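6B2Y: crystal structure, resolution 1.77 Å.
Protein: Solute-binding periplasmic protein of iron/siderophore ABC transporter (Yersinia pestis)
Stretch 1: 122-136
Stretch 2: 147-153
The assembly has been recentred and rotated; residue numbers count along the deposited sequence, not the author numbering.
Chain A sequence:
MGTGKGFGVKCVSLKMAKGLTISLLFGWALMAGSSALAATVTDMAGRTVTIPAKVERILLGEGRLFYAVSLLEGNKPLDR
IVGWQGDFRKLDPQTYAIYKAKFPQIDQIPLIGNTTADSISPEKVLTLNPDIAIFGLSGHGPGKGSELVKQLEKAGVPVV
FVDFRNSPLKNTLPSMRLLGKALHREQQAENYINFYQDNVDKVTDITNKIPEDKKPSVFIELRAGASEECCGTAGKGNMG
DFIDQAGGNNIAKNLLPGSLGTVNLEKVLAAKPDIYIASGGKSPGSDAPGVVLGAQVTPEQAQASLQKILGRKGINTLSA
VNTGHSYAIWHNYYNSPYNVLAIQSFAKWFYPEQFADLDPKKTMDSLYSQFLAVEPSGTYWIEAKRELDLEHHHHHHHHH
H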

# COMPACT_ATOMS: atom_id res chain seq x y z
N PRO A 122 11.76 21.69 7.96
CA PRO A 122 11.70 22.33 6.64
C PRO A 122 10.28 22.75 6.25
O PRO A 122 9.34 21.96 6.35
CB PRO A 122 12.25 21.24 5.71
CG PRO A 122 13.13 20.43 6.58
CD PRO A 122 12.35 20.34 7.85
N GLU A 123 10.17 24.02 5.86
CA GLU A 123 8.97 24.67 5.32
C GLU A 123 9.27 25.12 3.91
O GLU A 123 8.77 24.58 2.94
CB GLU A 123 8.60 25.94 6.15
CG GLU A 123 8.11 25.70 7.57
CD GLU A 123 9.23 25.28 8.50
OE1 GLU A 123 9.42 25.89 9.58
OE2 GLU A 123 9.94 24.35 8.12
N LYS A 124 10.06 26.19 3.88
CA LYS A 124 10.86 26.61 2.75
C LYS A 124 12.33 26.26 2.94
O LYS A 124 13.14 26.51 2.05
CB LYS A 124 10.72 28.12 2.55
CG LYS A 124 9.33 28.64 2.88
CD LYS A 124 8.33 28.22 1.82
CE LYS A 124 7.09 29.12 1.82
NZ LYS A 124 6.69 29.51 0.43
N VAL A 125 12.69 25.68 4.10
CA VAL A 125 14.08 25.33 4.43
C VAL A 125 14.46 24.06 3.70
O VAL A 125 14.71 23.01 4.30
CB VAL A 125 14.26 25.18 5.96
CG1 VAL A 125 15.69 24.81 6.33
CG2 VAL A 125 13.85 26.46 6.69
N LEU A 126 14.52 24.12 2.38
CA LEU A 126 15.03 22.96 1.67
C LEU A 126 16.44 23.23 1.13
O LEU A 126 16.79 23.10 -0.04
CB LEU A 126 14.08 22.46 0.62
CG LEU A 126 12.72 22.00 1.16
CD1 LEU A 126 12.81 21.25 2.45
CD2 LEU A 126 11.80 23.17 1.36
N THR A 127 17.24 23.63 2.13
CA THR A 127 18.68 23.57 2.19
C THR A 127 19.19 22.14 2.36
O THR A 127 20.35 21.94 2.75
CB THR A 127 19.15 24.42 3.37
OG1 THR A 127 18.99 23.67 4.58
CG2 THR A 127 18.30 25.68 3.48
N LEU A 128 18.33 21.15 2.11
CA LEU A 128 18.71 19.75 2.22
C LEU A 128 19.55 19.29 1.04
O LEU A 128 20.05 18.16 1.07
CB LEU A 128 17.48 18.84 2.32
CG LEU A 128 16.57 18.97 3.54
CD1 LEU A 128 17.38 18.98 4.82
CD2 LEU A 128 15.74 20.20 3.44
N ASN A 129 19.72 20.13 0.03
CA ASN A 129 20.48 19.80 -1.17
C ASN A 129 20.02 18.48 -1.80
O ASN A 129 20.83 17.58 -2.03
CB ASN A 129 21.97 19.74 -0.87
CG ASN A 129 22.50 21.07 -0.39
OD1 ASN A 129 22.13 22.11 -0.92
ND2 ASN A 129 23.36 21.03 0.62
N PRO A 130 18.72 18.33 -2.08
CA PRO A 130 18.26 17.07 -2.67
C PRO A 130 18.68 16.95 -4.13
O PRO A 130 18.72 17.93 -4.87
CB PRO A 130 16.73 17.16 -2.53
CG PRO A 130 16.45 18.62 -2.62
CD PRO A 130 17.63 19.32 -1.99
N ASP A 131 19.05 15.72 -4.52
CA ASP A 131 19.35 15.38 -5.91
C ASP A 131 18.08 15.10 -6.71
O ASP A 131 18.07 15.25 -7.94
CB ASP A 131 20.25 14.14 -6.00
CG ASP A 131 21.64 14.36 -5.43
OD1 ASP A 131 22.16 15.49 -5.52
OD2 ASP A 131 22.22 13.38 -4.90
N ILE A 132 17.02 14.67 -6.03
CA ILE A 132 15.80 14.21 -6.68
C ILE A 132 14.71 14.13 -5.61
O ILE A 132 15.01 13.92 -4.43
CB ILE A 132 16.02 12.84 -7.36
CG1 ILE A 132 14.88 12.51 -8.32
CG2 ILE A 132 16.21 11.73 -6.31
CD1 ILE A 132 15.23 11.41 -9.29
N ALA A 133 13.45 14.32 -6.01
CA ALA A 133 12.30 14.16 -5.13
C ALA A 133 11.27 13.28 -5.82
O ALA A 133 11.10 13.35 -7.04
CB ALA A 133 11.69 15.52 -4.76
N ILE A 134 10.58 12.45 -5.04
CA ILE A 134 9.61 11.50 -5.59
C ILE A 134 8.24 11.81 -5.00
O ILE A 134 8.13 12.01 -3.78
CB ILE A 134 10.01 10.04 -5.28
CG1 ILE A 134 11.46 9.78 -5.71
CG2 ILE A 134 9.06 9.08 -5.96
CD1 ILE A 134 12.05 8.51 -5.13
N PHE A 135 7.21 11.86 -5.85
CA PHE A 135 5.83 12.01 -5.42
C PHE A 135 4.95 10.98 -6.10
O PHE A 135 5.35 10.33 -7.07
CB PHE A 135 5.27 13.40 -5.74
CG PHE A 135 5.90 14.51 -4.97
CD1 PHE A 135 7.14 15.01 -5.34
CD2 PHE A 135 5.25 15.07 -3.89
CE1 PHE A 135 7.72 16.05 -4.63
CE2 PHE A 135 5.82 16.11 -3.19
CZ PHE A 135 7.05 16.59 -3.56
N GLY A 136 3.71 10.87 -5.62
CA GLY A 136 2.71 10.04 -6.26
C GLY A 136 1.80 10.88 -7.14
O GLY A 136 1.65 12.08 -6.91
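Stretch 2 (147-153) ELVKQLE

Stretch 2 is helical throughout, with phi from -75° to -59° and psi from -48° to -32°, and i to i+4 backbone bonds from Leu-152 N to Leu-148 O (3.1 Å) and from Glu-153 N to Val-149 O (3.0 Å). It runs largely against the strand 132-136: the angle between their N-to-C directions is 150° (signed crossing angle -150°), and the axes approach to 10.5 Å. Side chains bridge that spacing, and the pairing of Phe-135 with Val-149 and Ala-133 with Leu-152 (CA to CA 8.3 and 8.2 Å) confirms the opposed directions.

Glu-147 opens the segment without touching stretch 1. Leu-148, chi1 t and chi2 p, points toward it; its CG lies 4.0 Å from Phe-135 CZ, at the ring edge, and its CD1 4.3 Å from Leu-126 CD2. Val-149 has a sideways CA-to-CB bond, yet its t rotamer carries CG2 over one face of the Phe-135 ring, 3.5 Å from the centroid and 8° off the normal, a CH-pi contact; the nearest ring atom, Phe-135 CE2, is 3.6 Å from Val-149 CG2. Lys-150 makes no contact.

Gln-151 reaches the loop preceding the strand in an extended t, t conformation. Its NE2 donates a weak hydrogen bond to Glu-123 O, 3.5 Å long with an N-H...O angle of 158°, and also lies 3.0 Å from Leu-126 CD2, a tight approach without hydrogen-bonding character. Gln-151 OE1 comes within 3.3 Å of Lys-124 CD, touching the aliphatic part of that side chain.

Leu-152, chi1 m and chi2 t, packs its CD1 3.7 Å from Ala-133 CB and 3.8 Å from Phe-135 CE1, near the ring plane, while its CD2 lies 4.4 Å from Pro-130 CG. Glu-153 is out of reach. Altogether the contact buries 395 Å², summed over both sides.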

# COMPACT_ATOMS: atom_id res chain seq x y z
N GLU A 147 2.02 21.96 -2.61
CA GLU A 147 2.82 23.18 -2.47
C GLU A 147 4.31 22.89 -2.64
O GLU A 147 5.05 23.74 -3.15
CB GLU A 147 2.58 23.82 -1.10
CG GLU A 147 1.14 23.77 -0.59
CD GLU A 147 1.01 24.20 0.87
OE1 GLU A 147 2.05 24.52 1.49
OE2 GLU A 147 -0.12 24.23 1.39
N LEU A 148 4.75 21.71 -2.23
CA LEU A 148 6.17 21.38 -2.31
C LEU A 148 6.61 21.08 -3.73
O LEU A 148 7.75 21.36 -4.09
CB LEU A 148 6.48 20.20 -1.39
CG LEU A 148 7.95 19.80 -1.28
CD1 LEU A 148 8.82 20.98 -0.89
CD2 LEU A 148 8.12 18.69 -0.27
N VAL A 149 5.75 20.51 -4.57
CA VAL A 149 6.17 20.25 -5.95
C VAL A 149 6.53 21.55 -6.65
O VAL A 149 7.59 21.67 -7.29
CB VAL A 149 5.08 19.48 -6.70
CG1 VAL A 149 5.49 19.29 -8.14
CG2 VAL A 149 4.83 18.15 -6.00
N LYS A 150 5.66 22.55 -6.53
CA LYS A 150 5.88 23.84 -7.19
C LYS A 150 7.19 24.49 -6.74
O LYS A 150 7.95 25.03 -7.56
CB LYS A 150 4.67 24.72 -6.89
CG LYS A 150 4.71 26.10 -7.51
CD LYS A 150 3.51 26.85 -6.96
CE LYS A 150 3.15 28.02 -7.76
NZ LYS A 150 4.38 28.91 -7.97
N GLN A 151 7.49 24.41 -5.44
CA GLN A 151 8.72 25.00 -4.92
C GLN A 151 9.95 24.30 -5.51
O GLN A 151 10.88 24.96 -5.99
CB GLN A 151 8.70 24.93 -3.39
CG GLN A 151 10.02 25.22 -2.69
CD GLN A 151 9.81 25.61 -1.24
OE1 GLN A 151 9.57 26.77 -0.93
NE2 GLN A 151 9.89 24.63 -0.35
N LEU A 152 9.95 22.97 -5.52
CA LEU A 152 11.09 22.23 -6.04
C LEU A 152 11.33 22.51 -7.52
O LEU A 152 12.49 22.63 -7.95
CB LEU A 152 10.88 20.73 -5.81
CG LEU A 152 11.01 20.18 -4.39
CD1 LEU A 152 10.20 18.89 -4.18
CD2 LEU A 152 12.46 19.99 -3.99
N GLU A 153 10.26 22.57 -8.32
CA GLU A 153 10.41 22.73 -9.76
C GLU A 153 11.11 24.04 -10.11
O GLU A 153 11.98 24.07 -10.99
CB GLU A 153 9.04 22.64 -10.43
CG GLU A 153 8.50 21.22 -10.52
CD GLU A 153 7.32 21.09 -11.46
OE1 GLU A 153 7.51 20.59 -12.59
OE2 GLU A 153 6.21 21.51 -11.08